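Local coordinates for ABC transporter substrate binding protein (Ribose) (Agrobacterium vitis S4, PDB 4WT7) that probably binds sugars or sugar alcohols for uptake by an ABC transporter, and is captured here holding D-allitol, at residues I169-L174 and A221-W226; I228-A233 and P254-L259; K246-D251 and A267-A272. All blocks are in the same frame, centred on the assembly; numbering follows the deposited sequence.

The three contacts lie in one lobe of a two-lobed periplasmic binding protein, around the mixed sheet in which strands 221-224, 246-249 and 267-272 are successive neighbours. Contact 1 packs helix 165-178 near the first of these strands, contact 3 pairs the other two, and contact 2 joins the helices that follow strands 221-224 and 246-249. Centres of contacts 1 and 3 lie about 10 Å apart, those of 2 and 3 are about 8 Å apart, and those of 1 and 2 are about 15 Å apart. Contacts 1 and 3 both touch D-allitol, through Arg170 and Trp226 and through Asp251, whereas in contact 2 the Ile228 side chain stays about 6 Å from it.

Contact 1. Residues I169-L174 and A221-W226; sequences IRYDQL and AIWSAW. With X9X (D-allitol), chain C.
Arg170 and Ala225 mark the closest backbone approach, 6.1 Å between their CA atoms, where helix 169-174 runs at 145° to strand 221-224 with the axes 10.2 Å apart. The indole of Trp223 carries most of the packing. Leu174 lays CD2 over one face of the indole five-membered ring, a CH-pi contact 3.8 Å from the centroid and 11° off the normal, while CD1 reaches toward Trp223 CD1. With CG of Trp223 anti to the backbone N (chi1 179°), the ring extends toward the helix, and its CH2 atom comes 3.7 Å from Tyr171 CA. A water accepts from Trp223 NE1 and donates to Arg170 O, so the indole N-H is satisfied within this packed layer. Farther toward the pocket, the Arg170 chain stretches out from CG to NE. Its NH1 donates to Ala225 O at 2.9 Å, somewhat out of the guanidinium plane, and to D-allitol OAD at 3.0 Å, in that plane; NH2 donates to D-allitol OAB at 3.1 Å, and NE to Asn134. Trp226, whose NE1 donates a hydrogen bond to Asp193, sets one ring face against the ligand, with CAI offset toward the rim. The guanidinium, held by protein oxygens on NE and NH1, grips two ligand hydroxyls and so is fixed in rotation; its polar recognition is paired with an aromatic face packed against a ligand carbon, as is common in carbohydrate-binding proteins.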
loop_
_atom_site.group_PDB
_atom_site.type_symbol
_atom_site.label_atom_id
_atom_site.label_comp_id
_atom_site.label_asym_id
_atom_site.label_seq_id
_atom_site.Cartn_x
_atom_site.Cartn_y
_atom_site.Cartn_z
ATOM N N ILE A 169 -8.437 5.240 0.364
ATOM C CA ILE A 169 -9.616 4.366 0.427
ATOM C C ILE A 169 -9.649 3.636 1.769
ATOM O O ILE A 169 -10.718 3.481 2.385
ATOM C CB ILE A 169 -9.646 3.374 -0.769
ATOM C CG1 ILE A 169 -9.701 4.147 -2.104
ATOM C CG2 ILE A 169 -10.813 2.365 -0.658
ATOM C CD1 ILE A 169 -9.478 3.176 -3.345
ATOM N N ARG A 170 -8.493 3.158 2.223
ATOM C CA ARG A 170 -8.458 2.415 3.471
ATOM C C ARG A 170 -8.896 3.323 4.616
ATOM O O ARG A 170 -9.672 2.912 5.472
ATOM C CB ARG A 170 -7.055 1.844 3.741
ATOM C CG ARG A 170 -6.671 0.665 2.827
ATOM C CD ARG A 170 -5.176 0.480 2.701
ATOM N NE ARG A 170 -4.828 -0.246 1.484
ATOM C CZ ARG A 170 -3.589 -0.405 1.015
ATOM N NH1 ARG A 170 -2.533 0.089 1.656
ATOM N NH2 ARG A 170 -3.412 -1.025 -0.113
ATOM N N TYR A 171 -8.431 4.575 4.611
ATOM C CA TYR A 171 -8.802 5.498 5.667
ATOM C C TYR A 171 -10.297 5.794 5.607
ATOM O O TYR A 171 -10.999 5.703 6.633
ATOM C CB TYR A 171 -7.981 6.783 5.592
ATOM C CG TYR A 171 -8.442 7.794 6.597
ATOM C CD1 TYR A 171 -8.139 7.654 7.951
ATOM C CD2 TYR A 171 -9.223 8.861 6.212
ATOM C CE1 TYR A 171 -8.574 8.590 8.870
ATOM C CE2 TYR A 171 -9.660 9.808 7.138
ATOM C CZ TYR A 171 -9.319 9.668 8.466
ATOM O OH TYR A 171 -9.781 10.606 9.378
ATOM N N ASP A 172 -10.797 6.114 4.417
ATOM C CA ASP A 172 -12.224 6.373 4.242
ATOM C C ASP A 172 -13.092 5.239 4.783
ATOM O O ASP A 172 -14.151 5.445 5.388
ATOM C CB ASP A 172 -12.546 6.610 2.753
ATOM C CG ASP A 172 -12.091 7.959 2.278
ATOM O OD1 ASP A 172 -11.676 8.790 3.120
ATOM O OD2 ASP A 172 -12.125 8.219 1.068
ATOM N N GLN A 173 -12.632 4.011 4.589
ATOM C CA GLN A 173 -13.409 2.877 5.051
ATOM C C GLN A 173 -13.388 2.755 6.569
ATOM O O GLN A 173 -14.385 2.356 7.168
ATOM C CB GLN A 173 -12.928 1.611 4.382
ATOM C CG GLN A 173 -13.218 1.609 2.893
ATOM C CD GLN A 173 -14.726 1.685 2.608
ATOM O OE1 GLN A 173 -15.313 2.767 2.449
ATOM N NE2 GLN A 173 -15.354 0.524 2.585
ATOM N N LEU A 174 -12.260 3.088 7.188
ATOM C CA LEU A 174 -12.180 3.108 8.633
ATOM C C LEU A 174 -13.180 4.131 9.133
ATOM O O LEU A 174 -13.991 3.874 10.031
ATOM C CB LEU A 174 -10.780 3.505 9.069
ATOM C CG LEU A 174 -10.640 3.743 10.575
ATOM C CD1 LEU A 174 -10.705 2.399 11.308
ATOM C CD2 LEU A 174 -9.352 4.475 10.833
ATOM N N ALA A 221 -6.524 0.881 20.316
ATOM C CA ALA A 221 -5.956 0.445 19.055
ATOM C C ALA A 221 -5.123 1.529 18.365
ATOM O O ALA A 221 -5.239 2.739 18.668
ATOM C CB ALA A 221 -7.056 -0.016 18.129
ATOM N N ILE A 222 -4.274 1.072 17.452
ATOM C CA ILE A 222 -3.529 1.953 16.581
ATOM C C ILE A 222 -3.657 1.406 15.154
ATOM O O ILE A 222 -3.309 0.227 14.877
ATOM C CB ILE A 222 -2.064 2.013 16.961
ATOM C CG1 ILE A 222 -1.925 2.338 18.447
ATOM C CG2 ILE A 222 -1.338 3.041 16.117
ATOM C CD1 ILE A 222 -0.524 2.476 18.859
ATOM N N TRP A 223 -4.153 2.260 14.285
ATOM C CA TRP A 223 -4.456 1.916 12.906
ATOM C C TRP A 223 -3.491 2.620 11.975
ATOM O O TRP A 223 -3.124 3.776 12.204
ATOM C CB TRP A 223 -5.874 2.376 12.583
ATOM C CG TRP A 223 -6.356 2.110 11.150
ATOM C CD1 TRP A 223 -7.137 1.070 10.740
ATOM C CD2 TRP A 223 -6.093 2.898 9.973
ATOM N NE1 TRP A 223 -7.383 1.159 9.390
ATOM C CE2 TRP A 223 -6.749 2.263 8.891
ATOM C CE3 TRP A 223 -5.370 4.070 9.723
ATOM C CZ2 TRP A 223 -6.707 2.769 7.579
ATOM C CZ3 TRP A 223 -5.312 4.561 8.440
ATOM C CH2 TRP A 223 -5.984 3.917 7.377
ATOM N N SER A 224 -3.119 1.926 10.907
ATOM C CA SER A 224 -2.284 2.478 9.858
ATOM C C SER A 224 -2.758 1.895 8.543
ATOM O O SER A 224 -3.322 0.804 8.519
ATOM C CB SER A 224 -0.842 2.056 10.105
ATOM O OG SER A 224 -0.468 2.434 11.417
ATOM N N ALA A 225 -2.463 2.580 7.446
ATOM C CA ALA A 225 -2.986 2.186 6.136
ATOM C C ALA A 225 -2.090 1.139 5.466
ATOM O O ALA A 225 -2.488 0.493 4.483
ATOM C CB ALA A 225 -3.144 3.426 5.239
ATOM N N TRP A 226 -0.880 0.991 6.009
ATOM C CA TRP A 226 0.082 0.000 5.575
ATOM C C TRP A 226 0.888 -0.390 6.812
ATOM O O TRP A 226 0.801 0.275 7.825
ATOM C CB TRP A 226 0.973 0.523 4.449
ATOM C CG TRP A 226 1.724 1.759 4.800
ATOM C CD1 TRP A 226 1.198 2.965 5.187
ATOM C CD2 TRP A 226 3.131 1.931 4.765
ATOM N NE1 TRP A 226 2.202 3.874 5.429
ATOM C CE2 TRP A 226 3.402 3.270 5.166
ATOM C CE3 TRP A 226 4.192 1.112 4.429
ATOM C CZ2 TRP A 226 4.707 3.771 5.261
ATOM C CZ3 TRP A 226 5.475 1.609 4.512
ATOM C CH2 TRP A 226 5.724 2.919 4.929
HETATM O OAA X9X C . 2.031 4.726 -0.015
HETATM C CAG X9X C . 2.470 3.975 1.059
HETATM C CAI X9X C . 2.111 2.526 1.110
HETATM O OAC X9X C . 0.745 2.332 1.392
HETATM C CAK X9X C . 2.596 1.801 -0.111
HETATM O OAE X9X C . 3.935 2.100 -0.209
HETATM C CAL X9X C . 2.508 0.283 0.058
HETATM O OAF X9X C . 3.194 -0.140 1.185
HETATM C CAJ X9X C . 1.128 -0.338 -0.011
HETATM O OAD X9X C . 0.418 -0.267 1.177
HETATM C CAH X9X C . 0.258 0.119 -1.164
HETATM O OAB X9X C . -0.677 -0.830 -1.629
HETATM O O HOH W 1 -9.508 0.511 7.421
#

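Contact 2. Residues I228-A233 and P254-L259; sequences IPQLGA and PEVLQL
Ile228 reaches Glu255 near the beginning of both helical segments: its CD1 methyl lies 3.9 Å from Glu255 OE2, the two side chains meeting at a slant. His44, a pocket residue, places this end beside the ligand, and helix 198-212 packs on Ile228 through Thr198 and Val199. Two residues on, Gln230 points toward the other helix and holds its chain extended beyond CG. The amide oxygen OE1 rests 3.6 Å from Val256 CG1, while NE2 donates to the backbone oxygen of Ala269, tying the helix to strand 267-272. These helices, 227-240 and 254-260, are the connections that follow strands 221-224 and 246-249 in the parallel part of the sheet, and they lie side by side on one face of it, as in the alpha/beta lobes of periplasmic binding proteins. Their short segments cross at 47°, with axes 9.7 Å apart. Leu231 gives the largest share of the buried surface from its helix, and its CA comes 6.1 Å from that of Val256. Three parts of it serve three partners: CB meets Val256 CG2 at 3.9 Å, CD2 lies 3.8 Å from Glu255 CG, and CD1 presses on Leu259 CD1 at 3.4 Å, tighter than usual for two methyls. Turned away from the backbone N (chi1 180°), CG carries both methyls to helix 254-259, the Leu231 side chain crossing those of Glu255 and Leu259 at about a right angle.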
loop_
_atom_site.group_PDB
_atom_site.type_symbol
_atom_site.label_atom_id
_atom_site.label_comp_id
_atom_site.label_asym_id
_atom_site.label_seq_id
_atom_site.Cartn_x
_atom_site.Cartn_y
_atom_site.Cartn_z
ATOM N N ILE A 228 4.286 -0.975 7.838
ATOM C CA ILE A 228 5.575 -0.580 8.373
ATOM C C ILE A 228 5.449 0.394 9.553
ATOM O O ILE A 228 6.168 0.228 10.558
ATOM C CB ILE A 228 6.500 -0.073 7.238
ATOM C CG1 ILE A 228 6.633 -1.173 6.166
ATOM C CG2 ILE A 228 7.861 0.295 7.757
ATOM C CD1 ILE A 228 6.980 -2.585 6.726
ATOM N N PRO A 229 4.528 1.378 9.479
ATOM C CA PRO A 229 4.271 2.162 10.707
ATOM C C PRO A 229 3.698 1.251 11.807
ATOM O O PRO A 229 4.024 1.394 13.014
ATOM C CB PRO A 229 3.228 3.180 10.275
ATOM C CG PRO A 229 3.397 3.277 8.769
ATOM C CD PRO A 229 3.860 1.942 8.294
ATOM N N GLN A 230 2.865 0.297 11.390
ATOM C CA GLN A 230 2.346 -0.691 12.325
ATOM C C GLN A 230 3.497 -1.340 13.088
ATOM O O GLN A 230 3.424 -1.496 14.297
ATOM C CB GLN A 230 1.484 -1.744 11.626
ATOM C CG GLN A 230 0.806 -2.747 12.559
ATOM C CD GLN A 230 0.095 -3.871 11.785
ATOM O OE1 GLN A 230 0.208 -3.980 10.554
ATOM N NE2 GLN A 230 -0.630 -4.711 12.512
ATOM N N LEU A 231 4.549 -1.722 12.371
ATOM C CA LEU A 231 5.725 -2.359 12.973
ATOM C C LEU A 231 6.364 -1.450 14.040
ATOM O O LEU A 231 6.607 -1.878 15.155
ATOM C CB LEU A 231 6.753 -2.672 11.885
ATOM C CG LEU A 231 8.083 -3.343 12.257
ATOM C CD1 LEU A 231 7.836 -4.571 13.123
ATOM C CD2 LEU A 231 8.857 -3.710 10.955
ATOM N N GLY A 232 6.621 -0.194 13.692
ATOM C CA GLY A 232 7.046 0.791 14.677
ATOM C C GLY A 232 6.125 0.913 15.891
ATOM O O GLY A 232 6.581 0.900 17.032
ATOM N N ALA A 233 4.832 1.073 15.625
ATOM C CA ALA A 233 3.794 1.120 16.642
ATOM C C ALA A 233 3.875 -0.055 17.619
ATOM O O ALA A 233 3.880 0.144 18.832
ATOM C CB ALA A 233 2.424 1.146 15.969
ATOM N N PRO A 254 6.509 -9.666 5.650
ATOM C CA PRO A 254 6.824 -10.851 6.468
ATOM C C PRO A 254 7.152 -10.506 7.910
ATOM O O PRO A 254 6.708 -11.191 8.833
ATOM C CB PRO A 254 8.067 -11.437 5.798
ATOM C CG PRO A 254 8.016 -10.949 4.392
ATOM C CD PRO A 254 7.307 -9.614 4.410
ATOM N N GLU A 255 7.951 -9.473 8.101
ATOM C CA GLU A 255 8.356 -9.083 9.442
ATOM C C GLU A 255 7.150 -8.730 10.334
ATOM O O GLU A 255 7.207 -8.912 11.541
ATOM C CB GLU A 255 9.383 -7.953 9.376
ATOM C CG GLU A 255 8.890 -6.673 8.640
ATOM C CD GLU A 255 9.200 -6.611 7.099
ATOM O OE1 GLU A 255 9.086 -7.639 6.353
ATOM O OE2 GLU A 255 9.549 -5.484 6.649
ATOM N N VAL A 256 6.041 -8.268 9.751
ATOM C CA VAL A 256 4.859 -7.906 10.551
ATOM C C VAL A 256 3.894 -9.065 10.748
ATOM O O VAL A 256 3.336 -9.231 11.832
ATOM C CB VAL A 256 4.075 -6.713 9.927
ATOM C CG1 VAL A 256 2.844 -6.378 10.749
ATOM C CG2 VAL A 256 4.981 -5.519 9.840
ATOM N N LEU A 257 3.718 -9.872 9.706
ATOM C CA LEU A 257 2.949 -11.116 9.809
ATOM C C LEU A 257 3.448 -11.992 10.946
ATOM O O LEU A 257 2.652 -12.584 11.672
ATOM C CB LEU A 257 3.035 -11.900 8.510
ATOM C CG LEU A 257 2.203 -11.325 7.369
ATOM C CD1 LEU A 257 2.105 -12.276 6.224
ATOM C CD2 LEU A 257 0.813 -10.928 7.857
ATOM N N GLN A 258 4.764 -12.062 11.095
ATOM C CA GLN A 258 5.346 -12.872 12.155
ATOM C C GLN A 258 5.112 -12.253 13.530
ATOM O O GLN A 258 5.084 -12.960 14.513
ATOM C CB GLN A 258 6.817 -13.181 11.884
ATOM C CG GLN A 258 7.779 -12.012 11.996
ATOM C CD GLN A 258 9.141 -12.342 11.347
ATOM O OE1 GLN A 258 9.177 -12.995 10.301
ATOM N NE2 GLN A 258 10.257 -11.921 11.983
ATOM N N LEU A 259 4.861 -10.946 13.589
ATOM C CA LEU A 259 4.383 -10.338 14.830
ATOM C C LEU A 259 2.928 -10.739 15.127
ATOM O O LEU A 259 2.576 -11.103 16.261
ATOM C CB LEU A 259 4.522 -8.803 14.808
ATOM C CG LEU A 259 5.921 -8.175 14.815
ATOM C CD1 LEU A 259 5.805 -6.682 14.943
ATOM C CD2 LEU A 259 6.809 -8.694 15.940
#

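Contact 3. Residues K246-D251 and A267-A272; sequences KTYGVD and AAADVA. With X9X (D-allitol), chain C.
Thr247 and Ala268 are hydrogen-bonded between the parallel strands 246-249 and 267-272. Thr247 O accepts from Ala268 N at 2.9 Å and, weakly, from Ala269 N; this doubled use of one oxygen accompanies a one-residue shift in register, a beta bulge. Beyond it the bonds are regular: Gly249 N to Ala269 O, Val271 N to Gly249 O at 2.8 Å, and Asp251 N to Val271 O at 2.7 Å, the last nearly straight at 173°. Gly249 O also receives a close CA-H contact from Asp270. The two strands flank helix 254-260 in sequence, a beta-alpha-beta unit of the sheet. Apolar contacts come mainly from Tyr248, whose ring meets two alanines obliquely: CD1 is 3.7 Å from Ala269 CB, and CZ is 3.8 Å from Ala268 CB, with OH hydrogen-bonded to Asp148. Val250 and Val271 point to the same face as Tyr248 and pack against Ile137 of helix 134-148. Among polar side chains, Asp270 has its CG trans to the main-chain nitrogen (chi1 -176°), bringing OD1 to within 3.2 Å of Val250 C while it accepts from Gly252 N. Asp251 spreads its carboxylate across two hydroxyls of D-allitol: OD1 accepts from OAD at 2.7 Å and OD2 from OAF at 2.6 Å. Gln273 NE2, which also binds the ligand, donates to OD1 and helps to hold the carboxylate in position.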
loop_
_atom_site.group_PDB
_atom_site.type_symbol
_atom_site.label_atom_id
_atom_site.label_comp_id
_atom_site.label_asym_id
_atom_site.label_seq_id
_atom_site.Cartn_x
_atom_site.Cartn_y
_atom_site.Cartn_z
ATOM N N LYS A 246 -3.946 -2.763 20.807
ATOM C CA LYS A 246 -3.851 -3.620 19.605
ATOM C C LYS A 246 -3.501 -2.817 18.356
ATOM O O LYS A 246 -3.988 -1.702 18.168
ATOM C CB LYS A 246 -5.180 -4.344 19.350
ATOM C CG LYS A 246 -5.554 -5.376 20.437
ATOM C CD LYS A 246 -7.020 -5.837 20.310
ATOM C CE LYS A 246 -7.342 -6.958 21.284
ATOM N NZ LYS A 246 -6.982 -6.557 22.648
ATOM N N THR A 247 -2.689 -3.390 17.472
ATOM C CA THR A 247 -2.329 -2.669 16.246
ATOM C C THR A 247 -2.877 -3.325 14.977
ATOM O O THR A 247 -3.145 -4.528 14.941
ATOM C CB THR A 247 -0.793 -2.417 16.138
ATOM O OG1 THR A 247 -0.108 -3.608 15.703
ATOM C CG2 THR A 247 -0.247 -1.981 17.506
ATOM N N TYR A 248 -3.010 -2.502 13.929
ATOM C CA TYR A 248 -3.710 -2.905 12.713
ATOM C C TYR A 248 -3.031 -2.311 11.488
ATOM O O TYR A 248 -2.582 -1.184 11.531
ATOM C CB TYR A 248 -5.167 -2.421 12.781
ATOM C CG TYR A 248 -5.928 -3.083 13.891
ATOM C CD1 TYR A 248 -6.549 -4.318 13.701
ATOM C CD2 TYR A 248 -5.985 -2.509 15.144
ATOM C CE1 TYR A 248 -7.222 -4.939 14.710
ATOM C CE2 TYR A 248 -6.637 -3.157 16.199
ATOM C CZ TYR A 248 -7.252 -4.366 15.974
ATOM O OH TYR A 248 -7.915 -4.985 17.010
ATOM N N GLY A 249 -2.964 -3.082 10.400
ATOM C CA GLY A 249 -2.375 -2.585 9.171
ATOM C C GLY A 249 -2.588 -3.435 7.920
ATOM O O GLY A 249 -3.362 -4.407 7.900
ATOM N N VAL A 250 -1.869 -3.052 6.869
ATOM C CA VAL A 250 -2.027 -3.662 5.572
ATOM C C VAL A 250 -0.677 -3.859 4.895
ATOM O O VAL A 250 0.256 -3.082 5.132
ATOM C CB VAL A 250 -2.900 -2.724 4.680
ATOM C CG1 VAL A 250 -3.117 -3.316 3.317
ATOM C CG2 VAL A 250 -4.203 -2.411 5.364
ATOM N N ASP A 251 -0.616 -4.905 4.061
ATOM C CA ASP A 251 0.484 -5.271 3.150
ATOM C C ASP A 251 0.915 -6.743 3.362
ATOM O O ASP A 251 1.264 -7.438 2.403
ATOM C CB ASP A 251 1.715 -4.366 3.275
ATOM C CG ASP A 251 1.531 -3.022 2.609
ATOM O OD1 ASP A 251 0.415 -2.760 2.131
ATOM O OD2 ASP A 251 2.507 -2.218 2.621
ATOM N N ALA A 267 0.331 -6.830 17.881
ATOM C CA ALA A 267 -0.060 -6.792 16.478
ATOM C C ALA A 267 -1.230 -7.748 16.257
ATOM O O ALA A 267 -1.098 -8.991 16.398
ATOM C CB ALA A 267 1.116 -7.148 15.602
ATOM N N ALA A 268 -2.375 -7.174 15.896
ATOM C CA ALA A 268 -3.630 -7.922 15.942
ATOM C C ALA A 268 -4.132 -8.404 14.574
ATOM O O ALA A 268 -4.723 -9.463 14.457
ATOM C CB ALA A 268 -4.708 -7.073 16.634
ATOM N N ALA A 269 -3.904 -7.603 13.547
ATOM C CA ALA A 269 -4.386 -7.897 12.201
ATOM C C ALA A 269 -3.582 -7.121 11.150
ATOM O O ALA A 269 -3.162 -5.982 11.374
ATOM C CB ALA A 269 -5.840 -7.584 12.071
ATOM N N ASP A 270 -3.350 -7.773 10.003
ATOM C CA ASP A 270 -2.594 -7.164 8.896
ATOM C C ASP A 270 -3.204 -7.769 7.667
ATOM O O ASP A 270 -3.200 -8.998 7.517
ATOM C CB ASP A 270 -1.125 -7.557 8.989
ATOM C CG ASP A 270 -0.250 -6.899 7.947
ATOM O OD1 ASP A 270 -0.775 -6.187 7.035
ATOM O OD2 ASP A 270 0.995 -7.083 8.057
ATOM N N VAL A 271 -3.801 -6.955 6.820
ATOM C CA VAL A 271 -4.355 -7.495 5.570
ATOM C C VAL A 271 -3.233 -7.679 4.540
ATOM O O VAL A 271 -2.636 -6.714 4.037
ATOM C CB VAL A 271 -5.483 -6.604 4.990
ATOM C CG1 VAL A 271 -6.056 -7.264 3.743
ATOM C CG2 VAL A 271 -6.603 -6.366 6.045
ATOM N N ALA A 272 -2.950 -8.928 4.219
ATOM C CA ALA A 272 -1.871 -9.210 3.296
ATOM C C ALA A 272 -2.311 -8.875 1.881
ATOM O O ALA A 272 -3.431 -9.231 1.445
ATOM C CB ALA A 272 -1.445 -10.637 3.389
HETATM O OAA X9X C . 2.031 4.726 -0.015
HETATM C CAG X9X C . 2.470 3.975 1.059
HETATM C CAI X9X C . 2.111 2.526 1.110
HETATM O OAC X9X C . 0.745 2.332 1.392
HETATM C CAK X9X C . 2.596 1.801 -0.111
HETATM O OAE X9X C . 3.935 2.100 -0.209
HETATM C CAL X9X C . 2.508 0.283 0.058
HETATM O OAF X9X C . 3.194 -0.140 1.185
HETATM C CAJ X9X C . 1.128 -0.338 -0.011
HETATM O OAD X9X C . 0.418 -0.267 1.177
HETATM C CAH X9X C . 0.258 0.119 -1.164
HETATM O OAB X9X C . -0.677 -0.830 -1.629
#